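Local structure of arylmalonate decarboxylase (Bordetella bronchiseptica, 3IP8) at residues 73-78 against 103-108; 185-190 against 209-214. The protein catalyses the decarboxylation of 2-aryl-2-methylmalonates to 2-arylpropionates and carbon dioxide. All blocks are in the same frame, centred on the assembly; numbering follows the deposited sequence.

Interaction 1: residues 73-78 against 103-108; sequences MGTSLS and TMSTAV. With B85 (benzylphosphonic acid), chain B.
Ser-105 and Ser-78 form the polar core of this contact. Ser-105 OG donates to Ser-78 OG at 2.8 Å. Ser-105 N gives the same oxygen a second bond, 3.2 Å long and bent at 139°. One buried hydroxyl thus ties segment 73-78 to the first turn of helix 104-114. Thr-103 is the N-cap of that helix. Its OG1 takes a straight bond from Thr-106 N (3.0 Å, 168°) and also pairs with Asn-86 of helix 83-97.

The two segments leave the C-terminal ends of neighbouring parallel strands, 69-72 and 101-103. In this member of the aspartate/glutamate racemase clan the ligand pocket lies at these strand ends.

The apolar contact belongs to Met-104. With CG anti to the backbone N (chi1 -174°), its chain runs alongside Gly-74 and Thr-75, CB near Gly-74 N, and bends only at the last torsion. The CE atoms of Met-73 and Met-104 meet at 3.5 Å, a tight fit, and the two side chains cross at about a right angle. The sulfur is the exception to this apolar packing: Met-104 SD sits 3.1 Å from Thr-75 OG1.

Ligand bonds come from 73-78. Thr-75 OG1 donates to B85 O9 at 2.6 Å, and Thr-75 N reaches the same oxygen. Ser-76 N donates to B85 O10 at 2.7 Å. Ser-76 OG lies 2.4 Å from B85 O10, so short that its exact geometry is doubtful; it is also bonded to Tyr-48 OH.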
loop_
_atom_site.group_PDB
_atom_site.type_symbol
_atom_site.label_atom_id
_atom_site.label_comp_id
_atom_site.label_asym_id
_atom_site.label_seq_id
_atom_site.Cartn_x
_atom_site.Cartn_y
_atom_site.Cartn_z
ATOM N N MET A 73 -3.281 -6.625 -0.362
ATOM C CA MET A 73 -3.251 -5.214 -0.721
ATOM C C MET A 73 -3.931 -4.352 0.340
ATOM O O MET A 73 -4.883 -3.617 0.073
ATOM C CB MET A 73 -3.874 -5.040 -2.112
ATOM C CG MET A 73 -3.010 -5.698 -3.200
ATOM S SD MET A 73 -1.564 -4.677 -3.650
ATOM C CE MET A 73 -2.369 -3.341 -4.580
ATOM N N GLY A 74 -3.415 -4.457 1.556
ATOM C CA GLY A 74 -3.846 -3.597 2.643
ATOM C C GLY A 74 -2.613 -3.215 3.439
ATOM O O GLY A 74 -1.860 -4.103 3.822
ATOM N N THR A 75 -2.376 -1.918 3.612
ATOM C CA THR A 75 -1.207 -1.432 4.359
ATOM C C THR A 75 -1.412 -1.636 5.869
ATOM O O THR A 75 -0.689 -2.412 6.527
ATOM C CB THR A 75 -0.914 0.058 4.054
ATOM O OG1 THR A 75 -1.415 0.370 2.742
ATOM C CG2 THR A 75 0.581 0.325 4.086
ATOM N N SER A 76 -2.412 -0.964 6.433
ATOM C CA SER A 76 -2.600 -1.054 7.865
ATOM C C SER A 76 -2.998 -2.455 8.304
ATOM O O SER A 76 -2.600 -2.864 9.368
ATOM C CB SER A 76 -3.585 0.005 8.391
ATOM O OG SER A 76 -4.797 -0.028 7.659
ATOM N N LEU A 77 -3.742 -3.201 7.489
ATOM C CA LEU A 77 -4.022 -4.599 7.812
ATOM C C LEU A 77 -2.758 -5.411 8.030
ATOM O O LEU A 77 -2.745 -6.375 8.809
ATOM C CB LEU A 77 -4.812 -5.240 6.660
ATOM C CG LEU A 77 -6.318 -5.241 6.843
ATOM C CD1 LEU A 77 -6.972 -5.666 5.545
ATOM C CD2 LEU A 77 -6.710 -6.143 7.996
ATOM N N SER A 78 -1.703 -5.047 7.307
ATOM C CA SER A 78 -0.449 -5.782 7.406
ATOM C C SER A 78 0.576 -5.179 8.357
ATOM O O SER A 78 1.498 -5.897 8.779
ATOM C CB SER A 78 0.167 -6.101 6.023
ATOM O OG SER A 78 0.367 -4.940 5.196
ATOM N N THR A 103 2.801 -8.431 0.783
ATOM C CA THR A 103 1.802 -7.537 1.367
ATOM C C THR A 103 2.074 -6.107 0.933
ATOM O O THR A 103 3.182 -5.760 0.538
ATOM C CB THR A 103 1.801 -7.524 2.918
ATOM O OG1 THR A 103 2.967 -6.844 3.415
ATOM C CG2 THR A 103 1.754 -8.938 3.473
ATOM N N MET A 104 1.076 -5.256 1.115
ATOM C CA MET A 104 1.239 -3.844 0.790
ATOM C C MET A 104 2.221 -3.136 1.752
ATOM O O MET A 104 2.882 -2.150 1.360
ATOM C CB MET A 104 -0.151 -3.199 0.785
ATOM C CG MET A 104 -0.188 -1.757 0.330
ATOM S SD MET A 104 -1.898 -1.184 0.153
ATOM C CE MET A 104 -2.212 -1.661 -1.534
ATOM N N SER A 105 2.354 -3.613 2.997
ATOM C CA SER A 105 3.334 -3.012 3.894
ATOM C C SER A 105 4.733 -3.343 3.386
ATOM O O SER A 105 5.613 -2.491 3.407
ATOM C CB SER A 105 3.125 -3.525 5.329
ATOM O OG SER A 105 2.049 -2.807 5.943
ATOM N N THR A 106 4.924 -4.574 2.919
ATOM C CA THR A 106 6.188 -4.962 2.291
ATOM C C THR A 106 6.438 -4.128 1.038
ATOM O O THR A 106 7.565 -3.696 0.791
ATOM C CB THR A 106 6.231 -6.461 2.001
ATOM O OG1 THR A 106 6.385 -7.137 3.259
ATOM C CG2 THR A 106 7.434 -6.832 1.084
ATOM N N ALA A 107 5.381 -3.868 0.280
ATOM C CA ALA A 107 5.503 -3.096 -0.956
ATOM C C ALA A 107 6.017 -1.699 -0.662
ATOM O O ALA A 107 6.917 -1.201 -1.336
ATOM C CB ALA A 107 4.146 -3.017 -1.688
ATOM N N VAL A 108 5.439 -1.045 0.345
ATOM C CA VAL A 108 5.854 0.325 0.601
ATOM C C VAL A 108 7.257 0.347 1.222
ATOM O O VAL A 108 8.064 1.234 0.908
ATOM C CB VAL A 108 4.821 1.143 1.439
ATOM C CG1 VAL A 108 3.476 1.261 0.715
ATOM C CG2 VAL A 108 4.656 0.563 2.839
HETATM C C1 B85 B . -8.753 1.186 2.705
HETATM C C2 B85 B . -9.619 0.907 1.611
HETATM C C3 B85 B . -9.200 0.071 0.602
HETATM C C4 B85 B . -7.846 -0.523 0.622
HETATM C C5 B85 B . -6.995 -0.245 1.676
HETATM C C6 B85 B . -7.447 0.619 2.725
HETATM C C7 B85 B . -6.574 1.077 3.882
HETATM P P8 B85 B . -4.901 0.343 4.071
HETATM O O9 B85 B . -3.960 0.650 2.826
HETATM O O10 B85 B . -4.222 0.839 5.444
HETATM O O11 B85 B . -5.087 -1.129 4.196
#

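Interaction 2: residues 185-190 against 209-214; sequences LLSCGG and VSSSPA. With B85 (benzylphosphonic acid), chain B.
Gly-189 touches Ser-211, N to CB at 3.5 Å, and its peptide with Gly-190 lies flat over one face of the phenyl ring of benzylphosphonate. Peptide and ring are nearly parallel. Gly-190 CA approaches B85 C3 at 3.4 Å. Cys-188 SG stands on the same side of the ring plane, past the rim, 3.5 Å from the methylene B85 C7. Gly-189 N turns to the phosphonate instead and donates to B85 O9 (2.6 Å, 165°).

Before the loop that meets the ligand, the segments pair as parallel strands. Leu-186 N donates to Val-209 O at 2.8 Å. Ser-211 N donates to Leu-186 O at 3.1 Å. Leu-185 and Val-209 pack on one face of the sheet, CD1 to CG1 at 4.2 Å, against Val-108. Leu-186 and Ser-210 occupy the other face, where Ser-210 OG bonds to Thr-193.

Ser-211 takes over where the strands end. With chi1 at -70° its OG is swung back beside its own N, toward segment 185-190, where it accepts from Cys-188 N at 2.9 Å; Thr-75 OG1 probably bonds to it as well. One water joins Cys-188 O, Ser-210 OG and Ser-212 N. A second joins Gly-189 O to Ser-212 OG.

The strands are those of the beta-alpha-beta unit 183-187, 196-204, 208-210, where the loop after the first strand gives one of the ligand's bonds, a backbone N-H.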
loop_
_atom_site.group_PDB
_atom_site.type_symbol
_atom_site.label_atom_id
_atom_site.label_comp_id
_atom_site.label_asym_id
_atom_site.label_seq_id
_atom_site.Cartn_x
_atom_site.Cartn_y
_atom_site.Cartn_z
ATOM N N LEU A 185 5.799 8.972 2.436
ATOM C CA LEU A 185 4.927 7.789 2.347
ATOM C C LEU A 185 3.479 8.266 2.399
ATOM O O LEU A 185 3.057 8.861 3.394
ATOM C CB LEU A 185 5.201 6.819 3.502
ATOM C CG LEU A 185 4.183 5.688 3.573
ATOM C CD1 LEU A 185 4.209 4.785 2.330
ATOM C CD2 LEU A 185 4.449 4.852 4.809
ATOM N N LEU A 186 2.745 8.082 1.292
ATOM C CA LEU A 186 1.323 8.413 1.238
ATOM C C LEU A 186 0.566 7.108 1.472
ATOM O O LEU A 186 0.474 6.252 0.574
ATOM C CB LEU A 186 1.001 9.031 -0.122
ATOM C CG LEU A 186 -0.453 9.357 -0.455
ATOM C CD1 LEU A 186 -1.092 10.209 0.644
ATOM C CD2 LEU A 186 -0.495 10.067 -1.799
ATOM N N SER A 187 0.092 6.911 2.697
ATOM C CA SER A 187 -0.412 5.617 3.094
ATOM C C SER A 187 -1.916 5.594 3.130
ATOM O O SER A 187 -2.544 6.441 3.772
ATOM C CB SER A 187 0.135 5.226 4.469
ATOM O OG SER A 187 -0.083 3.829 4.746
ATOM N N CYS A 188 -2.440 4.575 2.447
ATOM C CA CYS A 188 -3.825 4.093 2.399
ATOM C C CYS A 188 -4.129 3.636 0.981
ATOM O O CYS A 188 -4.157 4.429 0.032
ATOM C CB CYS A 188 -4.878 5.075 2.909
ATOM S SG CYS A 188 -6.534 4.376 2.694
ATOM N N GLY A 189 -4.303 2.335 0.851
ATOM C CA GLY A 189 -4.480 1.730 -0.446
ATOM C C GLY A 189 -5.856 1.949 -1.030
ATOM O O GLY A 189 -6.105 1.518 -2.144
ATOM N N GLY A 190 -6.738 2.642 -0.308
ATOM C CA GLY A 190 -8.052 2.958 -0.842
ATOM C C GLY A 190 -8.059 4.310 -1.535
ATOM O O GLY A 190 -9.006 4.667 -2.233
ATOM N N VAL A 209 6.122 7.513 -2.106
ATOM C CA VAL A 209 5.744 6.117 -2.185
ATOM C C VAL A 209 4.307 6.038 -1.681
ATOM O O VAL A 209 4.021 6.368 -0.528
ATOM C CB VAL A 209 6.682 5.217 -1.343
ATOM C CG1 VAL A 209 6.159 3.754 -1.284
ATOM C CG2 VAL A 209 8.085 5.249 -1.945
ATOM N N SER A 210 3.412 5.582 -2.551
ATOM C CA SER A 210 1.986 5.533 -2.256
ATOM C C SER A 210 1.501 4.080 -2.179
ATOM O O SER A 210 1.888 3.260 -3.020
ATOM C CB SER A 210 1.217 6.292 -3.343
ATOM O OG SER A 210 -0.174 6.287 -3.076
ATOM N N SER A 211 0.694 3.756 -1.169
ATOM C CA SER A 211 0.241 2.376 -0.925
ATOM C C SER A 211 -0.170 1.572 -2.157
ATOM O O SER A 211 0.403 0.508 -2.413
ATOM C CB SER A 211 -0.937 2.350 0.060
ATOM O OG SER A 211 -0.500 2.692 1.363
ATOM N N SER A 212 -1.161 2.052 -2.907
ATOM C CA SER A 212 -1.700 1.238 -3.994
ATOM C C SER A 212 -0.702 1.093 -5.137
ATOM O O SER A 212 -0.385 -0.030 -5.537
ATOM C CB SER A 212 -3.048 1.761 -4.488
ATOM O OG SER A 212 -3.662 0.788 -5.335
ATOM N N PRO A 213 -0.169 2.210 -5.643
ATOM C CA PRO A 213 0.834 2.046 -6.701
ATOM C C PRO A 213 2.053 1.212 -6.279
ATOM O O PRO A 213 2.540 0.412 -7.088
ATOM C CB PRO A 213 1.221 3.498 -7.049
ATOM C CG PRO A 213 -0.022 4.332 -6.620
ATOM C CD PRO A 213 -0.479 3.627 -5.362
ATOM N N ALA A 214 2.560 1.396 -5.061
ATOM C CA ALA A 214 3.658 0.535 -4.608
ATOM C C ALA A 214 3.221 -0.927 -4.534
ATOM O O ALA A 214 4.003 -1.823 -4.867
ATOM C CB ALA A 214 4.151 0.986 -3.258
HETATM C C1 B85 B . -8.753 1.186 2.705
HETATM C C2 B85 B . -9.619 0.907 1.611
HETATM C C3 B85 B . -9.200 0.071 0.602
HETATM C C4 B85 B . -7.846 -0.523 0.622
HETATM C C5 B85 B . -6.995 -0.245 1.676
HETATM C C6 B85 B . -7.447 0.619 2.725
HETATM C C7 B85 B . -6.574 1.077 3.882
HETATM P P8 B85 B . -4.901 0.343 4.071
HETATM O O9 B85 B . -3.960 0.650 2.826
HETATM O O10 B85 B . -4.222 0.839 5.444
HETATM O O11 B85 B . -5.087 -1.129 4.196
HETATM O O HOH W 1 -2.475 4.540 -2.422
HETATM O O HOH W 2 -4.949 -0.646 -3.331
#

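Both interactions are buried near the centre of the chain, their centres about 9 Å apart. Each lies at the C-terminal ends of two neighbouring parallel strands, interaction 1 in one four-stranded sheet and interaction 2 in the other. Both touch the ligand, which lies beside them. Interaction 1 binds the phosphonate with hydroxyls and backbone N-H groups, and its segments meet through serines and methionines. Interaction 2 adds one N-H bond to the phosphonate and packs a peptide on the ring; its segments are joined by strand pairing and waters. Thr-75 OG1 probably bonds to Ser-211 OG at 2.9 Å, and Met-104 packs on Ser-211, linking the two halves.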